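PDB 5FYD: oxidoreductase, short chain dehydrogenase/reductase family protein from Collinsella aerofaciens, which catalyses the NADPH-dependent reduction of the 7-oxo group of 7-oxolithocholate to ursodeoxycholate, acting as a 7beta-hydroxysteroid dehydrogenase. Local coordinates for residues 136-140 with 221-225. Numbering follows the deposited sequence.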
ATOM      1  N   GLY A 136      21.797  16.439  23.004  1.00 13.42           N
ATOM      2  CA  GLY A 136      20.674  16.068  22.151  1.00 12.94           C
ATOM      3  C   GLY A 136      20.867  14.784  21.397  1.00 12.36           C
ATOM      4  O   GLY A 136      21.939  14.194  21.413  1.00 12.37           O
ATOM      5  N   ALA A 137      19.826  14.364  20.692  1.00 12.13           N
ATOM      6  CA  ALA A 137      19.925  13.157  19.888  1.00 11.87           C
ATOM      7  C   ALA A 137      19.106  13.247  18.632  1.00 11.59           C
ATOM      8  O   ALA A 137      18.030  13.853  18.627  1.00 11.17           O
ATOM      9  CB  ALA A 137      19.497  11.971  20.705  1.00 11.94           C
ATOM     10  N   VAL A 138      19.617  12.659  17.557  1.00 11.38           N
ATOM     11  CA  VAL A 138      18.891  12.564  16.310  1.00 11.04           C
ATOM     12  C   VAL A 138      18.962  11.123  15.837  1.00 11.04           C
ATOM     13  O   VAL A 138      20.052  10.545  15.795  1.00 11.64           O
ATOM     14  CB  VAL A 138      19.501  13.448  15.208  1.00 11.16           C
ATOM     15  CG1 VAL A 138      18.721  13.284  13.885  1.00 11.42           C
ATOM     16  CG2 VAL A 138      19.522  14.902  15.644  1.00 11.58           C
ATOM     17  N   ILE A 139      17.819  10.550  15.480  1.00 10.49           N
ATOM     18  CA  ILE A 139      17.789   9.270  14.749  1.00 11.05           C
ATOM     19  C   ILE A 139      16.991   9.503  13.502  1.00 10.75           C
ATOM     20  O   ILE A 139      15.802   9.740  13.580  1.00 11.57           O
ATOM     21  CB  ILE A 139      17.145   8.124  15.565  1.00 11.16           C
ATOM     22  CG1 ILE A 139      17.947   7.865  16.846  1.00 11.66           C
ATOM     23  CG2 ILE A 139      17.032   6.850  14.705  1.00 11.07           C
ATOM     24  CD1 ILE A 139      17.264   6.890  17.796  1.00 12.67           C
ATOM     25  N   ASN A 140      17.642   9.463  12.352  1.00 10.30           N
ATOM     26  CA  ASN A 140      16.937   9.606  11.098  1.00 10.19           C
ATOM     27  C   ASN A 140      16.735   8.244  10.461  1.00 10.28           C
ATOM     28  O   ASN A 140      17.520   7.323  10.658  1.00 10.90           O
ATOM     29  CB  ASN A 140      17.671  10.537  10.148  1.00 10.04           C
ATOM     30  CG  ASN A 140      17.716  11.945  10.650  1.00 10.32           C
ATOM     31  OD1 ASN A 140      16.761  12.437  11.257  1.00  9.85           O
ATOM     32  ND2 ASN A 140      18.834  12.623  10.403  1.00 10.12           N
ATOM     33  N   ALA A 221      17.216   0.943  17.142  1.00 12.81           N
ATOM     34  CA  ALA A 221      17.809   2.281  17.010  1.00 12.28           C
ATOM     35  C   ALA A 221      18.200   2.884  18.380  1.00 13.19           C
ATOM     36  O   ALA A 221      19.286   3.454  18.535  1.00 13.33           O
ATOM     37  CB  ALA A 221      16.853   3.216  16.281  1.00 12.48           C
ATOM     38  N   PHE A 222      17.330   2.766  19.371  1.00 12.91           N
ATOM     39  CA  PHE A 222      17.656   3.346  20.663  1.00 14.09           C
ATOM     40  C   PHE A 222      18.728   2.537  21.410  1.00 14.68           C
ATOM     41  O   PHE A 222      19.519   3.123  22.125  1.00 14.18           O
ATOM     42  CB  PHE A 222      16.423   3.576  21.519  1.00 13.92           C
ATOM     43  CG  PHE A 222      15.715   4.855  21.194  1.00 14.35           C
ATOM     44  CD1 PHE A 222      16.146   6.066  21.710  1.00 14.53           C
ATOM     45  CD2 PHE A 222      14.650   4.858  20.312  1.00 14.67           C
ATOM     46  CE1 PHE A 222      15.497   7.257  21.380  1.00 14.82           C
ATOM     47  CE2 PHE A 222      14.004   6.046  19.979  1.00 14.85           C
ATOM     48  CZ  PHE A 222      14.418   7.244  20.529  1.00 14.69           C
ATOM     49  N   GLU A 223      18.759   1.221  21.222  1.00 15.38           N
ATOM     50  CA  GLU A 223      19.819   0.385  21.809  1.00 17.20           C
ATOM     51  C   GLU A 223      21.201   0.806  21.311  1.00 15.73           C
ATOM     52  O   GLU A 223      22.147   0.813  22.078  1.00 15.87           O
ATOM     53  CB  GLU A 223      19.555  -1.103  21.549  1.00 20.79           C
ATOM     54  CG  GLU A 223      18.504  -1.648  22.519  1.00 25.72           C
ATOM     55  CD  GLU A 223      18.108  -3.104  22.284  1.00 31.59           C
ATOM     56  OE1 GLU A 223      18.829  -3.820  21.538  1.00 34.37           O
ATOM     57  OE2 GLU A 223      17.062  -3.522  22.849  1.00 34.06           O
ATOM     58  N   LYS A 224      21.290   1.227  20.051  1.00 14.67           N
ATOM     59  CA  LYS A 224      22.573   1.574  19.423  1.00 14.75           C
ATOM     60  C   LYS A 224      22.905   3.074  19.385  1.00 13.96           C
ATOM     61  O   LYS A 224      24.009   3.457  18.994  1.00 13.28           O
ATOM     62  CB  LYS A 224      22.624   0.936  18.036  1.00 15.39           C
ATOM     63  CG  LYS A 224      22.669  -0.587  18.176  1.00 16.22           C
ATOM     64  CD  LYS A 224      22.606  -1.308  16.851  1.00 16.94           C
ATOM     65  CE  LYS A 224      22.776  -2.800  17.089  1.00 18.32           C
ATOM     66  NZ  LYS A 224      22.456  -3.577  15.879  1.00 18.38           N
ATOM     67  N   LEU A 225      21.970   3.913  19.836  1.00 13.78           N
ATOM     68  CA  LEU A 225      22.153   5.354  19.839  1.00 13.81           C
ATOM     69  C   LEU A 225      23.335   5.732  20.726  1.00 13.97           C
ATOM     70  O   LEU A 225      23.388   5.326  21.881  1.00 13.30           O
ATOM     71  CB  LEU A 225      20.891   6.057  20.357  1.00 13.45           C
ATOM     72  CG  LEU A 225      20.938   7.566  20.407  1.00 13.53           C
ATOM     73  CD1 LEU A 225      21.193   8.217  19.049  1.00 13.68           C
ATOM     74  CD2 LEU A 225      19.665   8.079  21.064  1.00 13.86           C
TER
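Ile139 does most of the work here, reaching from segment 136-140 of strand 136-143 to pack against the C-terminal end of the helix in 221-225. Across the two segments its aromatic partner is Phe222, met in a CH-pi interaction: CD1 of Ile139 sits 3.9 Å from the centroid of the Phe222 ring, 6° off the normal, so the methyl lies almost squarely over the face. The rest is aliphatic packing. Ile139 CG2 meets Ala221 CB at 4.0 Å, where the small methyl lets helix and strand come close, with the CA atoms of Ile139 and Ala221 7.3 Å apart. Ile139 CG1 lies 3.9 Å from Leu225 CD1, while the other methyl of that leucine, CD2, rests 3.9 Å from Ala137 CB. Leu225 thus spans the two strand residues that face it; Val138 between them points away and packs on helix 105-132. Strand 136-143 is an interior strand of the parallel Rossmann-type sheet of this short-chain dehydrogenase, its backbone paired with strands 85-90 and 179-186. Helix 214-224 shares the face away from helix 105-132 with helix 19-30, whose Phe24 touches both Phe222 and Ile139; these two also meet Phe87 of strand 85-90.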